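Local coordinates for protein diketoreductase (Acinetobacter baylyi, PDB 4E12) that reduces dicarbonyl compounds with NADH and probably also interconverts (3S)-3-hydroxyacyl-CoA and 3-oxoacyl-CoA in fatty acid beta-oxidation, at residues 166-169 / 170-174; 261-264 / 265-269. All blocks are in the same frame, centred on the assembly; numbering follows the deposited sequence.

Interaction 1: residues 166-169 / 170-174; sequences VYQQ and VVEFA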
loop_
_atom_site.group_PDB
_atom_site.type_symbol
_atom_site.label_atom_id
_atom_site.label_comp_id
_atom_site.label_asym_id
_atom_site.label_seq_id
_atom_site.Cartn_x
_atom_site.Cartn_y
_atom_site.Cartn_z
ATOM N N VAL A 166 -12.056 30.303 5.431
ATOM C CA VAL A 166 -10.821 30.356 4.660
ATOM C C VAL A 166 -10.514 28.962 4.137
ATOM O O VAL A 166 -10.242 28.782 2.949
ATOM C CB VAL A 166 -9.646 30.848 5.532
ATOM C CG1 VAL A 166 -8.316 30.618 4.828
ATOM C CG2 VAL A 166 -9.816 32.322 5.822
ATOM N N TYR A 167 -10.577 27.979 5.029
ATOM C CA TYR A 167 -10.354 26.584 4.656
ATOM C C TYR A 167 -11.253 26.207 3.481
ATOM O O TYR A 167 -10.777 25.665 2.490
ATOM C CB TYR A 167 -10.644 25.683 5.853
ATOM C CG TYR A 167 -10.320 24.218 5.670
ATOM C CD1 TYR A 167 -9.211 23.650 6.299
ATOM C CD2 TYR A 167 -11.117 23.397 4.875
ATOM C CE1 TYR A 167 -8.905 22.290 6.142
ATOM C CE2 TYR A 167 -10.814 22.022 4.710
ATOM C CZ TYR A 167 -9.710 21.488 5.347
ATOM O OH TYR A 167 -9.400 20.150 5.195
ATOM N N GLN A 168 -12.546 26.506 3.568
ATOM C CA GLN A 168 -13.448 26.152 2.486
ATOM C C GLN A 168 -13.137 26.919 1.200
ATOM O O GLN A 168 -13.292 26.381 0.102
ATOM C CB GLN A 168 -14.918 26.341 2.879
ATOM C CG GLN A 168 -15.881 25.918 1.785
ATOM C CD GLN A 168 -15.901 24.408 1.546
ATOM O OE1 GLN A 168 -15.363 23.627 2.337
ATOM N NE2 GLN A 168 -16.519 23.995 0.444
ATOM N N GLN A 169 -12.699 28.169 1.316
ATOM C CA GLN A 169 -12.330 28.919 0.120
ATOM C C GLN A 169 -11.132 28.262 -0.572
ATOM O O GLN A 169 -11.105 28.170 -1.799
ATOM C CB GLN A 169 -12.034 30.390 0.434
ATOM C CG GLN A 169 -13.201 31.121 1.069
ATOM C CD GLN A 169 -12.918 32.589 1.314
ATOM O OE1 GLN A 169 -11.899 33.123 0.870
ATOM N NE2 GLN A 169 -13.817 33.252 2.039
ATOM N N VAL A 170 -10.150 27.809 0.207
ATOM C CA VAL A 170 -9.008 27.106 -0.376
ATOM C C VAL A 170 -9.465 25.787 -1.013
ATOM O O VAL A 170 -8.997 25.415 -2.096
ATOM C CB VAL A 170 -7.883 26.858 0.670
ATOM C CG1 VAL A 170 -6.791 25.980 0.084
ATOM C CG2 VAL A 170 -7.276 28.188 1.102
ATOM N N VAL A 171 -10.378 25.080 -0.351
ATOM C CA VAL A 171 -10.926 23.869 -0.936
ATOM C C VAL A 171 -11.569 24.179 -2.269
ATOM O O VAL A 171 -11.370 23.452 -3.239
ATOM C CB VAL A 171 -11.949 23.155 -0.022
ATOM C CG1 VAL A 171 -12.637 22.034 -0.788
ATOM C CG2 VAL A 171 -11.238 22.569 1.189
ATOM N N GLU A 172 -12.330 25.265 -2.341
ATOM C CA GLU A 172 -12.983 25.606 -3.601
ATOM C C GLU A 172 -11.962 26.073 -4.634
ATOM O O GLU A 172 -12.096 25.788 -5.825
ATOM C CB GLU A 172 -14.108 26.626 -3.365
ATOM C CG GLU A 172 -15.273 26.011 -2.570
ATOM C CD GLU A 172 -16.310 27.021 -2.134
ATOM O OE1 GLU A 172 -16.070 28.233 -2.319
ATOM O OE2 GLU A 172 -17.360 26.595 -1.595
ATOM N N PHE A 173 -10.929 26.774 -4.178
ATOM C CA PHE A 173 -9.837 27.138 -5.072
ATOM C C PHE A 173 -9.187 25.878 -5.628
ATOM O O PHE A 173 -8.933 25.784 -6.830
ATOM C CB PHE A 173 -8.761 27.955 -4.351
ATOM C CG PHE A 173 -7.512 28.134 -5.153
ATOM C CD1 PHE A 173 -7.451 29.078 -6.173
ATOM C CD2 PHE A 173 -6.386 27.350 -4.892
ATOM C CE1 PHE A 173 -6.279 29.242 -6.927
ATOM C CE2 PHE A 173 -5.209 27.498 -5.635
ATOM C CZ PHE A 173 -5.146 28.441 -6.653
ATOM N N ALA A 174 -8.906 24.917 -4.757
ATOM C CA ALA A 174 -8.280 23.674 -5.221
ATOM C C ALA A 174 -9.074 23.045 -6.386
ATOM O O ALA A 174 -8.520 22.662 -7.427
ATOM C CB ALA A 174 -8.151 22.695 -4.064
#
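Val166, Tyr167, Gln168 and Gln169 each offer a backbone O to the N four residues on, in Val170, Val171, Glu172 and Phe173, as in regular alpha-helix. The four bonds are nearly equal in length; that from Val170 N to Val166 O is 2.9 Å. Side chains one turn apart add to them. Tyr167 and Val171 cross at a slant, with Tyr167 CE2 3.6 Å from Val171 CG2. The methyl meets the ring obliquely. With Val171 CG1 anti to the backbone N (chi1 171°), CG2 is left beside that N, facing the preceding turn. Val171 CG2 also lies 3.4 Å from Tyr167 O. On the more open side, Gln168 bends at chi2 (69°), and its NE2 gives a weak hydrogen bond of 3.4 Å to Glu172 OE2. The bond is long but fairly straight. The amide and carboxylate planes are almost perpendicular, 85° apart. Glu172 CG is 3.3 Å from Gln168 O. The helix 164-176 is the crossover of a beta-alpha-beta unit between strands 153-158 and 180-183. Tyr167 OH hydrogen-bonds Leu184 O just beyond the second strand. Val171 packs on Pro181 and Glu183 of strand 180-183, while Val170 rests on Ile116 of strand 116-119 and on Leu140 and Leu142 of strand 139-144.

Interaction 2: residues 261-264 / 265-269; sequences YLKE and NYIDK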
loop_
_atom_site.group_PDB
_atom_site.type_symbol
_atom_site.label_atom_id
_atom_site.label_comp_id
_atom_site.label_asym_id
_atom_site.label_seq_id
_atom_site.Cartn_x
_atom_site.Cartn_y
_atom_site.Cartn_z
ATOM N N TYR A 261 21.996 0.541 1.699
ATOM C CA TYR A 261 21.815 -0.484 0.673
ATOM C C TYR A 261 21.631 0.167 -0.691
ATOM O O TYR A 261 22.215 -0.256 -1.696
ATOM C CB TYR A 261 20.591 -1.358 1.001
ATOM C CG TYR A 261 20.330 -2.467 0.015
ATOM C CD1 TYR A 261 20.849 -3.750 0.217
ATOM C CD2 TYR A 261 19.560 -2.246 -1.125
ATOM C CE1 TYR A 261 20.602 -4.773 -0.696
ATOM C CE2 TYR A 261 19.308 -3.264 -2.040
ATOM C CZ TYR A 261 19.828 -4.521 -1.824
ATOM O OH TYR A 261 19.581 -5.525 -2.738
ATOM N N LEU A 262 20.825 1.212 -0.709
ATOM C CA LEU A 262 20.596 1.979 -1.922
ATOM C C LEU A 262 21.886 2.640 -2.351
ATOM O O LEU A 262 22.244 2.619 -3.532
ATOM C CB LEU A 262 19.557 3.065 -1.674
ATOM C CG LEU A 262 18.099 2.689 -1.479
ATOM C CD1 LEU A 262 17.318 3.966 -1.219
ATOM C CD2 LEU A 262 17.589 2.009 -2.740
ATOM N N LYS A 263 22.585 3.215 -1.380
ATOM C CA LYS A 263 23.795 3.972 -1.674
ATOM C C LYS A 263 24.818 3.071 -2.359
ATOM O O LYS A 263 25.329 3.405 -3.431
ATOM C CB LYS A 263 24.356 4.583 -0.390
ATOM C CG LYS A 263 25.535 5.556 -0.547
ATOM C CD LYS A 263 25.153 6.773 -1.360
ATOM C CE LYS A 263 26.142 7.911 -1.186
ATOM N NZ LYS A 263 27.542 7.558 -1.572
ATOM N N GLU A 264 25.089 1.921 -1.750
ATOM C CA GLU A 264 26.065 0.972 -2.263
ATOM C C GLU A 264 25.625 0.343 -3.568
ATOM O O GLU A 264 26.412 0.262 -4.513
ATOM C CB GLU A 264 26.330 -0.139 -1.242
ATOM C CG GLU A 264 27.274 -1.222 -1.767
ATOM C CD GLU A 264 27.476 -2.359 -0.778
ATOM O OE1 GLU A 264 27.013 -2.233 0.375
ATOM O OE2 GLU A 264 28.098 -3.377 -1.154
ATOM N N ASN A 265 24.371 -0.096 -3.628
ATOM C CA ASN A 265 23.900 -0.888 -4.750
ATOM C C ASN A 265 23.288 -0.101 -5.894
ATOM O O ASN A 265 23.189 -0.627 -7.000
ATOM C CB ASN A 265 22.918 -1.942 -4.268
ATOM C CG ASN A 265 23.563 -2.919 -3.338
ATOM O OD1 ASN A 265 24.523 -3.592 -3.715
ATOM N ND2 ASN A 265 23.079 -2.982 -2.105
ATOM N N TYR A 266 22.875 1.139 -5.662
ATOM C CA TYR A 266 22.204 1.879 -6.721
ATOM C C TYR A 266 22.787 3.254 -6.946
ATOM O O TYR A 266 23.327 3.529 -8.019
ATOM C CB TYR A 266 20.691 1.942 -6.466
ATOM C CG TYR A 266 20.085 0.564 -6.498
ATOM C CD1 TYR A 266 20.081 -0.242 -5.359
ATOM C CD2 TYR A 266 19.520 0.058 -7.668
ATOM C CE1 TYR A 266 19.534 -1.518 -5.384
ATOM C CE2 TYR A 266 18.968 -1.213 -7.705
ATOM C CZ TYR A 266 18.979 -1.995 -6.560
ATOM O OH TYR A 266 18.434 -3.246 -6.601
ATOM N N ILE A 267 22.703 4.109 -5.937
ATOM C CA ILE A 267 23.213 5.468 -6.055
ATOM C C ILE A 267 24.672 5.467 -6.551
ATOM O O ILE A 267 25.042 6.259 -7.423
ATOM C CB ILE A 267 23.161 6.215 -4.695
ATOM C CG1 ILE A 267 21.754 6.152 -4.075
ATOM C CG2 ILE A 267 23.584 7.663 -4.870
ATOM C CD1 ILE A 267 20.667 6.605 -4.999
ATOM N N ASP A 268 25.501 4.578 -6.011
ATOM C CA ASP A 268 26.918 4.570 -6.373
ATOM C C ASP A 268 27.152 4.044 -7.777
ATOM O O ASP A 268 28.245 4.191 -8.327
ATOM C CB ASP A 268 27.778 3.779 -5.375
ATOM C CG ASP A 268 28.007 4.526 -4.069
ATOM O OD1 ASP A 268 27.544 5.670 -3.934
ATOM O OD2 ASP A 268 28.673 3.978 -3.173
ATOM N N LYS A 269 26.126 3.444 -8.364
ATOM C CA LYS A 269 26.233 2.928 -9.724
ATOM C C LYS A 269 25.489 3.789 -10.738
ATOM O O LYS A 269 25.324 3.386 -11.892
ATOM C CB LYS A 269 25.707 1.497 -9.786
ATOM C CG LYS A 269 26.495 0.528 -8.916
ATOM C CD LYS A 269 26.041 -0.895 -9.142
ATOM C CE LYS A 269 26.886 -1.875 -8.347
ATOM N NZ LYS A 269 26.462 -3.284 -8.593
HETATM O O HOH W 1 18.239 -5.334 -5.032
#
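Tyr261 O receives two bonds from Asn265 in the last turns of helix 253-267, where the helix widens into a pi-type turn. Asn265 N makes the regular i to i+4 bond to Tyr261 O, at 2.9 Å. Asn265 ND2 adds a weak, bent one to the same oxygen. Asn265 ND2 also sits over one face of the Tyr261 ring, 3.2 Å above the plane and over its centre, with the amide plane tilted 57° from the ring. Tyr261 CG lies anti to the backbone N (chi1 -179°), which carries the ring forward along the helix. There its CE2 meets the edge of the Tyr266 ring. Next, Leu262 O takes both Tyr266 N, at 2.7 Å, and Ile267 N, at 2.9 Å. The donors come from opposite faces of the carbonyl plane. The Ile267 bond spans five residues and marks the wider turn. The Leu262 side chain packs on Ala244 of helix 241-249. Lys263 O continues the i to i+5 pattern by accepting Asp268 N at 2.8 Å. The Lys263 side chain bends at chi2 and chi4 and crosses Ile267 at about a right angle, with Lys263 CD 3.9 Å from Ile267 CB. Lys263 NZ then forms a salt bridge with Asp268 OD1 at 3.0 Å, and OD1 accepts through its syn lone pair. Glu264 lies alongside Asn265, pointing the same way, with Glu264 CG 4.1 Å from Asn265 OD1. One water joins the two tyrosines, hydrogen-bonded to both Tyr261 OH and Tyr266 OH and lying in the plane of each ring.

Overall arrangement
The two interactions are local contacts on separate helices. Their centres are 43 Å apart, on opposite sides of the chain's centre, and they do not touch. Interaction 1 is partly buried in the NAD-binding family region, where its helix packs against the sheet. Interaction 2 is a surface contact in the last turns of a helix in the C-terminal family region, packed in part on helix 241-249. Regular i to i+4 bonding carries the first, with a methyl packed on an aromatic ring and one weak side-chain bond. The second has i to i+5 bonds, a salt bridge, an amide nitrogen over a ring and a bridging water.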